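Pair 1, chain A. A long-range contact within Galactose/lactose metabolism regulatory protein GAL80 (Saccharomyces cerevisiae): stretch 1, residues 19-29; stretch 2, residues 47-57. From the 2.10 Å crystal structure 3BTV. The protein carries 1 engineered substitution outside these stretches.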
# COMPACT_ATOMS: atom_id res chain seq x y z
N ALA A 19 -25.26 20.96 -38.76
CA ALA A 19 -25.06 20.65 -37.35
C ALA A 19 -24.07 19.50 -37.12
O ALA A 19 -23.07 19.68 -36.44
CB ALA A 19 -26.40 20.36 -36.66
N PRO A 20 -24.34 18.32 -37.72
CA PRO A 20 -23.58 17.10 -37.42
C PRO A 20 -22.07 17.28 -37.50
O PRO A 20 -21.55 17.85 -38.46
CB PRO A 20 -24.03 16.12 -38.51
CG PRO A 20 -25.36 16.61 -38.93
CD PRO A 20 -25.30 18.10 -38.82
N ILE A 21 -21.37 16.78 -36.48
CA ILE A 21 -19.91 16.79 -36.46
C ILE A 21 -19.36 15.72 -37.40
O ILE A 21 -19.62 14.53 -37.22
CB ILE A 21 -19.38 16.57 -35.02
CG1 ILE A 21 -19.94 17.65 -34.09
CG2 ILE A 21 -17.87 16.59 -34.99
CD1 ILE A 21 -19.52 17.49 -32.65
N ARG A 22 -18.63 16.14 -38.43
CA ARG A 22 -18.09 15.22 -39.44
C ARG A 22 -16.81 14.54 -38.96
O ARG A 22 -15.82 15.21 -38.66
CB ARG A 22 -17.84 15.96 -40.75
CG ARG A 22 -19.08 16.58 -41.38
CD ARG A 22 -18.72 17.34 -42.66
NE ARG A 22 -17.77 18.41 -42.40
CZ ARG A 22 -17.12 19.09 -43.35
NH1 ARG A 22 -17.32 18.79 -44.63
NH2 ARG A 22 -16.28 20.05 -43.03
N VAL A 23 -16.83 13.21 -38.91
CA VAL A 23 -15.74 12.46 -38.29
C VAL A 23 -14.95 11.56 -39.25
O VAL A 23 -15.53 10.73 -39.95
CB VAL A 23 -16.28 11.57 -37.14
CG1 VAL A 23 -15.15 10.83 -36.46
CG2 VAL A 23 -17.04 12.43 -36.14
N GLY A 24 -13.63 11.74 -39.26
CA GLY A 24 -12.72 10.89 -40.00
C GLY A 24 -12.03 9.89 -39.07
O GLY A 24 -11.47 10.27 -38.04
N PHE A 25 -12.06 8.62 -39.44
CA PHE A 25 -11.62 7.57 -38.53
C PHE A 25 -10.43 6.74 -39.03
O PHE A 25 -10.46 6.18 -40.13
CB PHE A 25 -12.79 6.65 -38.22
CG PHE A 25 -12.87 6.26 -36.79
CD1 PHE A 25 -12.08 5.24 -36.30
CD2 PHE A 25 -13.73 6.92 -35.93
CE1 PHE A 25 -12.15 4.88 -34.98
CE2 PHE A 25 -13.80 6.57 -34.61
CZ PHE A 25 -13.01 5.55 -34.13
N VAL A 26 -9.40 6.67 -38.21
CA VAL A 26 -8.28 5.76 -38.44
C VAL A 26 -8.31 4.64 -37.40
O VAL A 26 -8.10 4.90 -36.21
CB VAL A 26 -6.93 6.47 -38.33
CG1 VAL A 26 -5.80 5.51 -38.66
CG2 VAL A 26 -6.88 7.68 -39.26
N GLY A 27 -8.56 3.42 -37.84
CA GLY A 27 -8.50 2.28 -36.94
C GLY A 27 -9.85 1.65 -36.69
O GLY A 27 -10.01 0.82 -35.79
N LEU A 28 -10.84 2.05 -37.49
CA LEU A 28 -12.17 1.46 -37.39
C LEU A 28 -12.31 0.29 -38.36
O LEU A 28 -12.12 0.44 -39.56
CB LEU A 28 -13.24 2.50 -37.69
CG LEU A 28 -14.64 1.91 -37.78
CD1 LEU A 28 -14.96 1.12 -36.51
CD2 LEU A 28 -15.67 3.00 -38.04
N ASN A 29 -12.66 -0.87 -37.82
CA ASN A 29 -12.82 -2.06 -38.65
C ASN A 29 -14.03 -2.87 -38.21
O ASN A 29 -14.06 -3.40 -37.10
CB ASN A 29 -11.57 -2.93 -38.59
CG ASN A 29 -11.65 -4.14 -39.50
OD1 ASN A 29 -12.73 -4.51 -39.97
ND2 ASN A 29 -10.51 -4.76 -39.75
N SER A 47 -26.20 9.74 -33.72
CA SER A 47 -26.23 9.90 -35.16
C SER A 47 -26.48 11.34 -35.58
O SER A 47 -26.08 11.76 -36.66
CB SER A 47 -27.33 9.01 -35.75
OG SER A 47 -28.55 9.22 -35.06
N SER A 48 -27.15 12.09 -34.72
CA SER A 48 -27.43 13.49 -34.99
C SER A 48 -26.16 14.33 -34.89
O SER A 48 -25.78 15.02 -35.84
CB SER A 48 -28.48 14.02 -34.02
OG SER A 48 -29.60 13.16 -33.96
N GLN A 49 -25.50 14.24 -33.74
CA GLN A 49 -24.34 15.07 -33.44
C GLN A 49 -23.08 14.65 -34.19
O GLN A 49 -22.15 15.44 -34.33
CB GLN A 49 -24.05 15.08 -31.94
CG GLN A 49 -25.16 15.66 -31.08
CD GLN A 49 -26.04 14.59 -30.47
OE1 GLN A 49 -26.28 14.60 -29.26
NE2 GLN A 49 -26.50 13.65 -31.29
N PHE A 50 -23.03 13.40 -34.65
CA PHE A 50 -21.84 12.88 -35.32
C PHE A 50 -22.16 12.10 -36.59
O PHE A 50 -23.13 11.35 -36.64
CB PHE A 50 -21.04 11.99 -34.37
CG PHE A 50 -20.47 12.70 -33.18
CD1 PHE A 50 -21.11 12.64 -31.95
CD2 PHE A 50 -19.29 13.42 -33.28
CE1 PHE A 50 -20.59 13.28 -30.84
CE2 PHE A 50 -18.76 14.06 -32.18
CZ PHE A 50 -19.41 14.00 -30.96
N GLN A 51 -21.31 12.27 -37.60
CA GLN A 51 -21.40 11.48 -38.81
C GLN A 51 -20.02 11.11 -39.33
O GLN A 51 -19.14 11.96 -39.44
CB GLN A 51 -22.19 12.24 -39.89
CG GLN A 51 -23.69 12.02 -39.84
CD GLN A 51 -24.06 10.55 -39.95
OE1 GLN A 51 -24.13 9.83 -38.96
NE2 GLN A 51 -24.31 10.10 -41.18
N ILE A 52 -19.84 9.83 -39.66
CA ILE A 52 -18.58 9.36 -40.22
C ILE A 52 -18.50 9.62 -41.72
O ILE A 52 -19.11 8.90 -42.51
CB ILE A 52 -18.38 7.85 -39.93
CG1 ILE A 52 -18.16 7.63 -38.43
CG2 ILE A 52 -17.21 7.30 -40.72
CD1 ILE A 52 -18.03 6.17 -38.04
N THR A 53 -17.75 10.64 -42.10
CA THR A 53 -17.66 11.05 -43.49
C THR A 53 -16.38 10.57 -44.16
O THR A 53 -16.23 10.65 -45.38
CB THR A 53 -17.75 12.58 -43.63
OG1 THR A 53 -16.58 13.18 -43.05
CG2 THR A 53 -19.00 13.11 -42.94
N ALA A 54 -15.44 10.09 -43.36
CA ALA A 54 -14.16 9.63 -43.88
C ALA A 54 -13.64 8.43 -43.10
O ALA A 54 -14.01 8.24 -41.94
CB ALA A 54 -13.15 10.76 -43.86
N LEU A 55 -12.78 7.64 -43.73
CA LEU A 55 -12.27 6.43 -43.11
C LEU A 55 -10.95 6.09 -43.79
O LEU A 55 -10.84 6.20 -45.01
CB LEU A 55 -13.26 5.29 -43.31
CG LEU A 55 -13.55 4.34 -42.15
CD1 LEU A 55 -14.28 5.08 -41.06
CD2 LEU A 55 -14.36 3.15 -42.62
N TYR A 56 -9.95 5.67 -43.01
CA TYR A 56 -8.68 5.27 -43.62
C TYR A 56 -7.99 4.12 -42.93
O TYR A 56 -8.02 3.99 -41.71
CB TYR A 56 -7.71 6.45 -43.71
CG TYR A 56 -6.29 6.02 -44.00
CD1 TYR A 56 -5.88 5.76 -45.31
CD2 TYR A 56 -5.37 5.86 -42.98
CE1 TYR A 56 -4.59 5.35 -45.58
CE2 TYR A 56 -4.07 5.45 -43.25
CZ TYR A 56 -3.68 5.20 -44.55
OH TYR A 56 -2.40 4.80 -44.82
N SER A 57 -7.34 3.28 -43.73
CA SER A 57 -6.44 2.26 -43.22
C SER A 57 -5.51 1.83 -44.36
O SER A 57 -5.81 2.09 -45.53
CB SER A 57 -7.22 1.06 -42.67
OG SER A 57 -7.94 0.39 -43.69

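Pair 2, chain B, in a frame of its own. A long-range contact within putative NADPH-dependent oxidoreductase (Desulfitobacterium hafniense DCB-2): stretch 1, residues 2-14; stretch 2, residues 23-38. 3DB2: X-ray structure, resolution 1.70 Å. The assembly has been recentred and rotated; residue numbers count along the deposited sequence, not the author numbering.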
# COMPACT_ATOMS: atom_id res chain seq x y z
N MSE B 2 -26.66 29.41 -22.01
CA MSE B 2 -27.11 28.24 -22.77
C MSE B 2 -28.58 27.97 -22.44
O MSE B 2 -29.35 28.92 -22.26
CB MSE B 2 -26.26 27.00 -22.46
CG MSE B 2 -26.12 26.67 -20.98
SE MSE B 2 -24.56 25.58 -20.54
CE MSE B 2 -23.22 26.99 -20.69
N TYR B 3 -28.91 26.69 -22.37
CA TYR B 3 -30.24 26.20 -22.05
C TYR B 3 -30.86 26.91 -20.84
O TYR B 3 -30.16 27.54 -20.05
CB TYR B 3 -30.23 24.69 -21.83
CG TYR B 3 -29.43 23.99 -20.77
CD1 TYR B 3 -29.48 24.28 -19.41
CD2 TYR B 3 -28.59 22.94 -21.16
CE1 TYR B 3 -28.73 23.59 -18.48
CE2 TYR B 3 -27.84 22.24 -20.25
CZ TYR B 3 -27.92 22.57 -18.92
OH TYR B 3 -27.15 21.86 -18.03
N ASN B 4 -32.18 26.79 -20.70
CA ASN B 4 -32.87 27.24 -19.49
C ASN B 4 -32.16 26.62 -18.29
O ASN B 4 -31.95 25.40 -18.34
CB ASN B 4 -34.32 26.80 -19.57
CG ASN B 4 -35.29 27.54 -18.68
OD1 ASN B 4 -35.40 27.24 -17.48
ND2 ASN B 4 -36.00 28.50 -19.27
N PRO B 5 -31.75 27.37 -17.29
CA PRO B 5 -31.16 26.76 -16.10
C PRO B 5 -32.11 25.78 -15.41
O PRO B 5 -33.31 26.01 -15.38
CB PRO B 5 -30.92 27.94 -15.15
CG PRO B 5 -30.74 29.08 -16.12
CD PRO B 5 -31.75 28.84 -17.21
N VAL B 6 -31.54 24.70 -14.88
CA VAL B 6 -32.35 23.65 -14.26
C VAL B 6 -32.64 24.12 -12.84
O VAL B 6 -31.70 24.55 -12.18
CB VAL B 6 -31.66 22.27 -14.23
CG1 VAL B 6 -32.35 21.33 -13.25
CG2 VAL B 6 -31.64 21.60 -15.60
N GLY B 7 -33.89 24.01 -12.41
CA GLY B 7 -34.30 24.39 -11.08
C GLY B 7 -34.00 23.32 -10.04
O GLY B 7 -34.43 22.17 -10.16
N VAL B 8 -33.28 23.70 -8.98
CA VAL B 8 -32.85 22.71 -8.00
C VAL B 8 -33.31 23.08 -6.61
O VAL B 8 -33.53 24.27 -6.32
CB VAL B 8 -31.31 22.51 -8.06
CG1 VAL B 8 -30.93 22.12 -9.48
CG2 VAL B 8 -30.54 23.73 -7.63
N ALA B 9 -33.48 22.08 -5.77
CA ALA B 9 -33.82 22.27 -4.36
C ALA B 9 -32.79 21.52 -3.51
O ALA B 9 -32.48 20.39 -3.87
CB ALA B 9 -35.18 21.76 -3.93
N ALA B 10 -32.37 22.15 -2.43
CA ALA B 10 -31.43 21.60 -1.47
C ALA B 10 -32.23 20.94 -0.35
O ALA B 10 -33.05 21.56 0.30
CB ALA B 10 -30.45 22.62 -0.89
N ILE B 11 -32.00 19.65 -0.15
CA ILE B 11 -32.58 18.91 0.95
C ILE B 11 -31.50 18.40 1.90
O ILE B 11 -30.63 17.61 1.52
CB ILE B 11 -33.47 17.78 0.41
CG1 ILE B 11 -34.69 18.35 -0.33
CG2 ILE B 11 -33.88 16.84 1.52
CD1 ILE B 11 -35.32 17.40 -1.30
N GLY B 12 -31.55 18.88 3.14
CA GLY B 12 -30.57 18.48 4.16
C GLY B 12 -29.60 19.66 4.26
O GLY B 12 -28.73 19.89 3.41
N LEU B 13 -29.75 20.51 5.28
CA LEU B 13 -28.99 21.77 5.18
C LEU B 13 -27.92 21.86 6.26
O LEU B 13 -27.79 22.87 6.96
CB LEU B 13 -29.99 22.91 5.22
CG LEU B 13 -31.14 22.81 4.21
CD1 LEU B 13 -32.10 23.97 4.39
CD2 LEU B 13 -30.60 22.79 2.79
N GLY B 14 -27.15 20.79 6.39
CA GLY B 14 -25.92 20.74 7.15
C GLY B 14 -24.76 21.42 6.45
O GLY B 14 -24.81 22.11 5.44
N ALA B 23 -20.26 25.85 -4.45
CA ALA B 23 -19.80 25.55 -5.81
C ALA B 23 -20.89 25.63 -6.85
O ALA B 23 -20.71 26.29 -7.89
CB ALA B 23 -19.17 24.16 -5.74
N TYR B 24 -22.04 24.97 -6.65
CA TYR B 24 -22.97 24.79 -7.77
C TYR B 24 -23.71 26.08 -8.08
O TYR B 24 -24.20 26.24 -9.21
CB TYR B 24 -23.93 23.62 -7.58
CG TYR B 24 -24.93 23.59 -6.47
CD1 TYR B 24 -26.05 24.41 -6.48
CD2 TYR B 24 -24.78 22.73 -5.39
CE1 TYR B 24 -26.99 24.40 -5.47
CE2 TYR B 24 -25.71 22.70 -4.35
CZ TYR B 24 -26.81 23.54 -4.41
OH TYR B 24 -27.75 23.54 -3.41
N THR B 25 -23.84 27.00 -7.12
CA THR B 25 -24.65 28.19 -7.48
C THR B 25 -23.85 29.11 -8.39
O THR B 25 -24.39 30.09 -8.92
CB THR B 25 -25.16 28.94 -6.24
OG1 THR B 25 -24.04 29.39 -5.45
CG2 THR B 25 -25.98 28.00 -5.38
N LYS B 26 -22.57 28.81 -8.61
CA LYS B 26 -21.81 29.54 -9.62
C LYS B 26 -22.22 29.20 -11.05
O LYS B 26 -21.87 29.95 -11.97
CB LYS B 26 -20.32 29.25 -9.51
CG LYS B 26 -19.72 29.47 -8.13
CD LYS B 26 -18.21 29.26 -8.23
CE LYS B 26 -17.60 29.26 -6.84
NZ LYS B 26 -16.10 29.25 -6.92
N SER B 27 -22.93 28.09 -11.22
CA SER B 27 -23.33 27.59 -12.53
C SER B 27 -24.50 28.35 -13.17
O SER B 27 -25.53 28.55 -12.53
CB SER B 27 -23.75 26.13 -12.42
OG SER B 27 -23.90 25.55 -13.71
N GLU B 28 -24.31 28.69 -14.42
CA GLU B 28 -25.32 29.22 -15.33
C GLU B 28 -26.35 28.18 -15.73
O GLU B 28 -27.39 28.47 -16.32
CB GLU B 28 -24.63 29.75 -16.60
CG GLU B 28 -23.63 30.86 -16.30
CD GLU B 28 -24.27 32.05 -15.60
OE1 GLU B 28 -24.76 31.89 -14.46
OE2 GLU B 28 -24.29 33.14 -16.20
N LYS B 29 -26.07 26.91 -15.43
CA LYS B 29 -26.94 25.80 -15.80
C LYS B 29 -27.97 25.51 -14.71
O LYS B 29 -28.90 24.75 -14.97
CB LYS B 29 -26.09 24.55 -16.10
CG LYS B 29 -25.21 24.81 -17.33
CD LYS B 29 -24.17 23.75 -17.58
CE LYS B 29 -24.08 23.35 -19.05
NZ LYS B 29 -23.20 22.14 -19.21
N LEU B 30 -27.80 26.11 -13.54
CA LEU B 30 -28.59 25.81 -12.36
C LEU B 30 -29.20 27.08 -11.76
O LEU B 30 -28.59 28.13 -11.88
CB LEU B 30 -27.72 25.16 -11.28
CG LEU B 30 -26.85 23.98 -11.68
CD1 LEU B 30 -25.86 23.57 -10.61
CD2 LEU B 30 -27.74 22.78 -12.01
N LYS B 31 -30.35 26.89 -11.13
CA LYS B 31 -31.05 27.90 -10.35
C LYS B 31 -31.54 27.30 -9.04
O LYS B 31 -32.42 26.43 -9.03
CB LYS B 31 -32.23 28.49 -11.14
CG LYS B 31 -33.27 29.23 -10.34
CD LYS B 31 -34.69 29.00 -10.83
N LEU B 32 -30.97 27.71 -7.91
CA LEU B 32 -31.50 27.27 -6.62
C LEU B 32 -32.81 28.00 -6.32
O LEU B 32 -32.79 29.22 -6.13
CB LEU B 32 -30.48 27.51 -5.54
CG LEU B 32 -30.60 27.05 -4.09
CD1 LEU B 32 -31.17 25.66 -3.87
CD2 LEU B 32 -29.21 27.07 -3.45
N VAL B 33 -33.88 27.23 -6.26
CA VAL B 33 -35.25 27.64 -6.03
C VAL B 33 -35.64 27.60 -4.56
O VAL B 33 -36.15 28.55 -3.94
CB VAL B 33 -36.23 26.70 -6.79
CG1 VAL B 33 -37.66 27.10 -6.47
CG2 VAL B 33 -36.00 26.71 -8.29
N THR B 34 -35.40 26.47 -3.88
CA THR B 34 -35.83 26.36 -2.50
C THR B 34 -34.94 25.37 -1.77
O THR B 34 -34.00 24.79 -2.33
CB THR B 34 -37.32 25.97 -2.45
OG1 THR B 34 -37.81 26.12 -1.11
CG2 THR B 34 -37.53 24.53 -2.88
N CYS B 35 -35.23 25.20 -0.50
CA CYS B 35 -34.53 24.30 0.40
C CYS B 35 -35.47 23.76 1.47
O CYS B 35 -36.52 24.32 1.85
CB CYS B 35 -33.32 25.05 0.98
SG CYS B 35 -33.78 26.21 2.31
N TYR B 36 -35.10 22.60 1.98
CA TYR B 36 -35.79 21.94 3.09
C TYR B 36 -34.76 21.39 4.07
O TYR B 36 -33.75 20.86 3.63
CB TYR B 36 -36.71 20.84 2.55
CG TYR B 36 -37.39 20.11 3.68
CD1 TYR B 36 -38.48 20.66 4.34
CD2 TYR B 36 -36.91 18.87 4.08
CE1 TYR B 36 -39.09 19.98 5.39
CE2 TYR B 36 -37.52 18.18 5.12
CZ TYR B 36 -38.61 18.74 5.76
OH TYR B 36 -39.20 18.06 6.80
N SER B 37 -35.04 21.55 5.34
CA SER B 37 -34.51 20.90 6.53
C SER B 37 -35.66 20.69 7.51
O SER B 37 -36.66 21.40 7.37
CB SER B 37 -33.41 21.72 7.19
OG SER B 37 -32.20 20.98 7.30
N ARG B 38 -35.54 19.77 8.45
CA ARG B 38 -36.62 19.61 9.43
C ARG B 38 -36.70 20.84 10.34
O ARG B 38 -37.76 21.36 10.69
CB ARG B 38 -36.42 18.33 10.23
CG ARG B 38 -36.25 17.07 9.38
CD ARG B 38 -35.09 16.20 9.85
NE ARG B 38 -33.97 16.22 8.89
CZ ARG B 38 -32.78 15.69 9.16
NH1 ARG B 38 -32.59 15.12 10.35
NH2 ARG B 38 -31.80 15.73 8.28

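Parallel strand pairing fixes the backbone far more tightly than it fixes the side chains, and these two pairs illustrate the principle. In each, two neighbouring strands run parallel, and 14 central residues superpose with an RMSD of 0.5 Å. The hydrogen-bond ladder begins identically. In pair 1, I21(A) N donates to Q49(A) O (2.7 Å) and I21(A) O accepts from Q51(A) N (2.8 Å); at the matched positions of pair 2, V6(B) N donates to K29(B) O (2.6 Å) and V6(B) O accepts from K31(B) N (2.9 Å). Even the residue preceding the first strand is proline in both, P20(A) and P5(B).

Both ladders also slip by one residue at the same place. T53(A) N reaches V23(A) O at 3.1 Å, and V33(B) N reaches V8(B) O at 3.0 Å, after which G24(A) pairs with A54(A) and A9(B) with T34(B). The extra residue is accommodated, and bonding resumes through F25(A) N to A54(A) O (3.2 Å) and A10(B) N to T34(B) O (3.1 Å).

On the face bearing I21(A), V23(A) and F25(A), matched by V6(B), V8(B) and A10(B), the packing problem is solved differently. V23(A) and V8(B) coincide but adopt different rotamers, t and m. In pair 1 the broad ring of F50(A) serves two neighbours: its CE2 lies 3.5 Å from I21(A) CD1, and V23(A) CG2 meets its edge, 3.8 Å from CD2. Its counterpart L30(B) is smaller and touches V8(B) through CD2, 4.1 Å from V8(B) CG1. Within pair 2, V8(B) CG2 also lies 4.2 Å from Y24(B) CE1. I52(A) and L32(B) also coincide, yet I52(A) CD1 meets L28(A) CD2 at 4.0 Å, whereas L32(B) CD1 approaches V8(B) CG2 and A10(B) CB, each at 4.3 Å.

Further along, bulk is distributed differently. F25(A) CB packs against L55(A) CD1 at 3.6 Å, while the matched A10(B) and C35(B) meet through their CB atoms at 4.2 Å. In each pair a leucine past the first strand adds to this: L28(A) CD2 lies 3.9 Å from L55(A) CD1, and L13(B) CD1 lies 3.5 Å from C35(B) SG.

The other face varies too. G24(A), without a side chain, faces A54(A); A9(B) CB instead meets T34(B) CG2 at 3.8 Å. Tyrosine recurs at Y56(A) and Y36(B), where V26(A) CG1 and I11(B) CG2 respectively lie at the ring edge. A common backbone thus accepts several distributions of side-chain volume.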